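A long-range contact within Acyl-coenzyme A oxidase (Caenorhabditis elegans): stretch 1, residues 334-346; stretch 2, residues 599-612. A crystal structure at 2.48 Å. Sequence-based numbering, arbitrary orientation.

Stretch 1 (334-346) VLEYQTQQHRLFP
Stretch 2, residues 599-612: QLYFYLQKIRPNAV

Helices that cross steeply touch over a short patch, and the shape of a few side chains must then carry most of the contact. Two stretches of acyl-coenzyme A oxidase, separated by at least 258 residues between any touching pair, illustrate the principle. The first opens with a 3-10 segment, 334-336, passes through the N-cap residue Tyr337 (phi/psi -81/133°) and enters a helix at Gln338 that runs on beyond Pro346, kinked where the N of Pro346 has no bond to the turn before. The second, 599-612, is helical and kinked where the backbone N atoms of Pro609 and Asn610 lack bonds to the preceding turn. The axes cross at 81° and approach to 10.0 Å. Gln341 and Leu604 mark the register, their CA atoms 6.3 Å apart, and 694 Å² is buried in all.

The fit is reciprocal: each helix supplies a knob and a hole. Leu604 (chi1 -70°, m; chi2 178°, t) sits among Gln341, His342, Phe345 and Pro346. Leu604 CD2 lies 3.7 Å from Gln341 O, 3.9 Å from Phe345 CB and 4.2 Å from Pro346 CD, while Leu604 CD1 is 4.0 Å from His342 CA. The forked leucine thus spreads two methyls over the backbone and side chains of a helical turn. Phe345 returns the gesture. Pointing toward the second helix with chi1 -61° (m) and chi2 -12°, it enters the hollow formed by Leu604, Ile607, Arg608 and Ala611. Ile607 CG2 covers one ring face, 4.0 Å from Phe345 CG; Leu604 O meets the ring edge, 3.5 Å from Phe345 CE2. Ala611 CB stands 3.5 Å from Phe345 CE1, and so short a side chain leaves room for the ring to come close. Both knobs are buried, as suits apolar side chains, whereas Glu336 and Arg608, a charged pair, are partly exposed.

Around these knobs, polar side chains extend the packing. His342 (chi1 -176°, t; chi2 -110°) points sideways from CA to CB, but its ring reaches across, edge toward Leu600, with His342 NE2 4.0 Å from Leu600 CD2. Gln338, extended with chi1 and chi2 both t, brings Gln338 NE2 to 3.5 Å from Tyr601 CD1. A water bridges the same region, accepting from Gln338 NE2 at 3.1 Å and donating to Tyr601 O at 2.6 Å.

Polar clamping occurs at the 3-10 segment. Glu336 points away at CA-to-CB, yet chi1 -138°, chi2 57° and chi3 71° bring its carboxylate back to the edge of the Arg608 guanidinium. Arg608 NH1 donates to Glu336 OE2 at 2.5 Å and Arg608 NH2 to Glu336 OE1 at 3.0 Å, both nearly linear, forming a two-pronged salt bridge. Arginine suits the site because its long chain (chi1 t, chi2 -92°, chi3 t, chi4 83°) also offers apolar surface: Arg608 CB lies 3.9 Å from Phe345 CE2, and Leu335 (chi1 t, chi2 p) packs over one guanidinium face, Leu335 CD2 4.2 Å from Arg608 NE. Gln341 (chi1 m, chi2 t, chi3 2°) ties the 3-10 segment to the helix, Gln341 NE2 donating to Leu335 O at 2.9 Å, while Gln341 NE2 also lies 3.6 Å from Arg608 CG.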

# COMPACT_ATOMS: atom_id res chain seq x y z
N VAL B 334 -0.08 8.08 -22.00
CA VAL B 334 -0.85 8.41 -20.80
C VAL B 334 -0.21 9.56 -20.03
O VAL B 334 -0.91 10.26 -19.29
CB VAL B 334 -1.08 7.19 -19.90
CG1 VAL B 334 -1.83 6.14 -20.69
CG2 VAL B 334 0.22 6.64 -19.37
N LEU B 335 1.08 9.83 -20.25
CA LEU B 335 1.72 11.02 -19.69
C LEU B 335 1.02 12.30 -20.13
O LEU B 335 1.19 13.33 -19.49
CB LEU B 335 3.20 11.09 -20.11
CG LEU B 335 4.22 12.03 -19.44
CD1 LEU B 335 4.31 11.86 -17.94
CD2 LEU B 335 5.63 11.93 -20.08
N GLU B 336 0.20 12.24 -21.17
CA GLU B 336 -0.52 13.41 -21.69
C GLU B 336 -1.64 13.86 -20.75
O GLU B 336 -2.00 15.04 -20.77
CB GLU B 336 -1.11 13.05 -23.06
CG GLU B 336 -1.00 14.11 -24.13
CD GLU B 336 0.43 14.51 -24.39
OE1 GLU B 336 1.20 13.70 -24.96
OE2 GLU B 336 0.79 15.65 -23.97
N TYR B 337 -2.17 12.96 -19.92
CA TYR B 337 -3.36 13.24 -19.13
C TYR B 337 -3.02 14.04 -17.88
O TYR B 337 -2.10 13.68 -17.14
CB TYR B 337 -4.05 11.94 -18.72
CG TYR B 337 -4.61 11.14 -19.87
CD1 TYR B 337 -5.59 11.68 -20.70
CD2 TYR B 337 -4.17 9.84 -20.13
CE1 TYR B 337 -6.12 10.97 -21.77
CE2 TYR B 337 -4.69 9.11 -21.22
CZ TYR B 337 -5.68 9.70 -22.02
OH TYR B 337 -6.20 9.01 -23.08
N GLN B 338 -3.80 15.11 -17.62
CA GLN B 338 -3.61 15.89 -16.40
C GLN B 338 -3.71 15.00 -15.18
O GLN B 338 -2.97 15.16 -14.19
CB GLN B 338 -4.65 17.00 -16.32
CG GLN B 338 -4.42 17.94 -15.14
CD GLN B 338 -5.56 18.91 -14.96
OE1 GLN B 338 -6.66 18.52 -14.60
NE2 GLN B 338 -5.29 20.18 -15.24
N THR B 339 -4.60 14.03 -15.25
CA THR B 339 -4.84 13.08 -14.19
C THR B 339 -3.61 12.24 -13.89
O THR B 339 -3.31 11.96 -12.72
CB THR B 339 -6.06 12.25 -14.63
OG1 THR B 339 -7.24 12.68 -13.91
CG2 THR B 339 -5.81 10.76 -14.59
N GLN B 340 -2.85 11.86 -14.93
CA GLN B 340 -1.61 11.10 -14.73
C GLN B 340 -0.48 11.99 -14.20
O GLN B 340 0.26 11.61 -13.29
CB GLN B 340 -1.17 10.47 -16.04
CG GLN B 340 -0.06 9.42 -15.94
CD GLN B 340 -0.58 8.03 -15.61
OE1 GLN B 340 -1.67 7.86 -15.05
NE2 GLN B 340 0.19 7.02 -15.98
N GLN B 341 -0.35 13.19 -14.78
CA GLN B 341 0.65 14.13 -14.30
C GLN B 341 0.41 14.48 -12.83
O GLN B 341 1.36 14.55 -12.04
CB GLN B 341 0.61 15.39 -15.17
CG GLN B 341 0.87 15.09 -16.65
CD GLN B 341 0.90 16.35 -17.51
OE1 GLN B 341 0.75 17.47 -17.01
NE2 GLN B 341 1.12 16.17 -18.81
N HIS B 342 -0.86 14.66 -12.44
CA HIS B 342 -1.19 15.02 -11.08
C HIS B 342 -0.79 13.93 -10.09
O HIS B 342 -0.49 14.22 -8.92
CB HIS B 342 -2.68 15.34 -10.97
CG HIS B 342 -3.12 15.82 -9.62
ND1 HIS B 342 -3.90 15.06 -8.77
CD2 HIS B 342 -2.90 16.99 -8.97
CE1 HIS B 342 -4.14 15.75 -7.66
NE2 HIS B 342 -3.54 16.92 -7.75
N ARG B 343 -0.79 12.67 -10.53
CA ARG B 343 -0.47 11.59 -9.61
C ARG B 343 1.01 11.19 -9.66
O ARG B 343 1.42 10.29 -8.91
CB ARG B 343 -1.37 10.38 -9.90
CG ARG B 343 -0.87 9.48 -11.01
CD ARG B 343 -1.96 8.57 -11.53
NE ARG B 343 -2.64 7.89 -10.45
CZ ARG B 343 -3.56 6.94 -10.62
NH1 ARG B 343 -3.91 6.56 -11.85
NH2 ARG B 343 -4.14 6.38 -9.56
N LEU B 344 1.82 11.84 -10.50
CA LEU B 344 3.25 11.56 -10.59
C LEU B 344 4.10 12.77 -10.22
O LEU B 344 4.99 12.65 -9.37
CB LEU B 344 3.61 11.11 -12.03
CG LEU B 344 3.14 9.77 -12.64
CD1 LEU B 344 3.55 9.75 -14.07
CD2 LEU B 344 3.69 8.53 -11.90
N PHE B 345 3.88 13.93 -10.86
CA PHE B 345 4.83 15.04 -10.79
C PHE B 345 4.94 15.62 -9.38
O PHE B 345 6.04 16.03 -8.98
CB PHE B 345 4.50 16.16 -11.78
CG PHE B 345 4.52 15.74 -13.23
CD1 PHE B 345 5.06 14.52 -13.62
CD2 PHE B 345 3.91 16.54 -14.20
CE1 PHE B 345 5.04 14.13 -14.95
CE2 PHE B 345 3.88 16.17 -15.51
CZ PHE B 345 4.44 14.96 -15.89
N PRO B 346 3.86 15.72 -8.59
CA PRO B 346 4.04 16.21 -7.23
C PRO B 346 4.95 15.34 -6.39
O PRO B 346 5.52 15.83 -5.41
CB PRO B 346 2.60 16.26 -6.68
CG PRO B 346 1.73 16.41 -7.88
CD PRO B 346 2.42 15.56 -8.91
N GLN B 599 -2.20 27.51 -10.27
CA GLN B 599 -0.75 27.33 -10.24
C GLN B 599 -0.39 25.85 -10.26
O GLN B 599 0.60 25.46 -10.88
CB GLN B 599 -0.17 27.98 -8.98
CG GLN B 599 -0.43 29.45 -8.90
CD GLN B 599 0.25 30.19 -9.97
OE1 GLN B 599 1.48 30.29 -9.98
NE2 GLN B 599 -0.53 30.70 -10.93
N LEU B 600 -1.16 25.04 -9.53
CA LEU B 600 -0.91 23.60 -9.52
C LEU B 600 -1.02 23.03 -10.93
O LEU B 600 -0.10 22.35 -11.41
CB LEU B 600 -1.86 22.90 -8.54
CG LEU B 600 -1.96 21.37 -8.63
CD1 LEU B 600 -0.62 20.71 -8.39
CD2 LEU B 600 -2.97 20.87 -7.60
N TYR B 601 -2.14 23.30 -11.60
CA TYR B 601 -2.33 22.80 -12.96
C TYR B 601 -1.33 23.41 -13.94
O TYR B 601 -0.87 22.72 -14.86
CB TYR B 601 -3.77 23.03 -13.38
CG TYR B 601 -4.71 22.35 -12.41
CD1 TYR B 601 -4.47 21.05 -12.00
CD2 TYR B 601 -5.83 23.00 -11.90
CE1 TYR B 601 -5.30 20.40 -11.09
CE2 TYR B 601 -6.67 22.37 -10.99
CZ TYR B 601 -6.40 21.07 -10.60
OH TYR B 601 -7.20 20.41 -9.72
N PHE B 602 -0.95 24.68 -13.74
CA PHE B 602 0.06 25.29 -14.60
C PHE B 602 1.41 24.60 -14.47
O PHE B 602 2.05 24.27 -15.47
CB PHE B 602 0.20 26.79 -14.30
CG PHE B 602 1.30 27.46 -15.10
CD1 PHE B 602 1.07 27.89 -16.41
CD2 PHE B 602 2.57 27.62 -14.55
CE1 PHE B 602 2.08 28.51 -17.14
CE2 PHE B 602 3.59 28.22 -15.28
CZ PHE B 602 3.35 28.67 -16.57
N TYR B 603 1.88 24.38 -13.23
CA TYR B 603 3.23 23.81 -13.10
C TYR B 603 3.28 22.32 -13.44
O TYR B 603 4.34 21.84 -13.83
CB TYR B 603 3.79 24.05 -11.69
CG TYR B 603 4.37 25.45 -11.52
CD1 TYR B 603 5.62 25.76 -12.01
CD2 TYR B 603 3.63 26.46 -10.89
CE1 TYR B 603 6.14 27.04 -11.86
CE2 TYR B 603 4.13 27.75 -10.75
CZ TYR B 603 5.39 28.04 -11.23
OH TYR B 603 5.91 29.32 -11.08
N LEU B 604 2.16 21.61 -13.40
CA LEU B 604 2.15 20.27 -13.99
C LEU B 604 2.62 20.32 -15.44
O LEU B 604 3.58 19.64 -15.83
CB LEU B 604 0.74 19.68 -13.91
CG LEU B 604 0.22 19.28 -12.52
CD1 LEU B 604 -1.24 18.74 -12.59
CD2 LEU B 604 1.20 18.29 -11.82
N GLN B 605 1.98 21.18 -16.25
CA GLN B 605 2.36 21.35 -17.65
C GLN B 605 3.80 21.85 -17.79
O GLN B 605 4.52 21.46 -18.72
CB GLN B 605 1.36 22.33 -18.28
CG GLN B 605 1.83 23.13 -19.52
CD GLN B 605 2.59 24.43 -19.15
OE1 GLN B 605 2.29 25.06 -18.12
NE2 GLN B 605 3.56 24.84 -20.00
N LYS B 606 4.23 22.72 -16.87
CA LYS B 606 5.58 23.27 -16.93
C LYS B 606 6.62 22.20 -16.63
O LYS B 606 7.72 22.19 -17.22
CB LYS B 606 5.70 24.45 -15.96
CG LYS B 606 6.99 25.24 -16.10
CD LYS B 606 6.78 26.33 -17.15
CE LYS B 606 8.08 26.85 -17.70
NZ LYS B 606 9.11 26.90 -16.66
N ILE B 607 6.29 21.28 -15.72
CA ILE B 607 7.23 20.24 -15.32
C ILE B 607 7.36 19.17 -16.41
O ILE B 607 8.45 18.61 -16.62
CB ILE B 607 6.76 19.62 -13.99
CG1 ILE B 607 6.94 20.61 -12.82
CG2 ILE B 607 7.50 18.32 -13.70
CD1 ILE B 607 8.35 20.97 -12.54
N ARG B 608 6.28 18.94 -17.18
CA ARG B 608 6.22 17.78 -18.07
C ARG B 608 7.44 17.61 -18.98
O ARG B 608 8.07 16.53 -18.93
CB ARG B 608 4.92 17.86 -18.89
CG ARG B 608 4.61 16.63 -19.73
CD ARG B 608 5.16 16.78 -21.11
NE ARG B 608 4.95 15.64 -21.99
CZ ARG B 608 3.82 15.44 -22.68
NH1 ARG B 608 2.79 16.27 -22.54
NH2 ARG B 608 3.70 14.40 -23.51
N PRO B 609 7.87 18.60 -19.78
CA PRO B 609 9.04 18.37 -20.67
C PRO B 609 10.29 17.98 -19.92
O PRO B 609 11.21 17.39 -20.51
CB PRO B 609 9.24 19.72 -21.37
CG PRO B 609 8.07 20.53 -21.06
CD PRO B 609 7.37 19.99 -19.87
N ASN B 610 10.38 18.30 -18.64
CA ASN B 610 11.55 17.99 -17.84
C ASN B 610 11.33 16.78 -16.95
O ASN B 610 12.26 16.40 -16.22
CB ASN B 610 11.94 19.19 -16.98
CG ASN B 610 12.86 20.15 -17.70
OD1 ASN B 610 13.69 19.73 -18.52
ND2 ASN B 610 12.73 21.43 -17.40
N ALA B 611 10.12 16.21 -16.96
CA ALA B 611 9.77 15.21 -15.94
C ALA B 611 10.64 13.96 -16.06
O ALA B 611 11.19 13.48 -15.06
CB ALA B 611 8.28 14.87 -16.00
N VAL B 612 10.75 13.39 -17.27
CA VAL B 612 11.60 12.21 -17.46
C VAL B 612 13.07 12.54 -17.16
O VAL B 612 13.79 11.74 -16.56
CB VAL B 612 11.41 11.62 -18.88
CG1 VAL B 612 12.46 10.56 -19.18
CG2 VAL B 612 10.02 11.00 -19.02
O HOH W 1 -2.44 21.00 -15.98
O HOH W 2 1.85 18.51 -21.22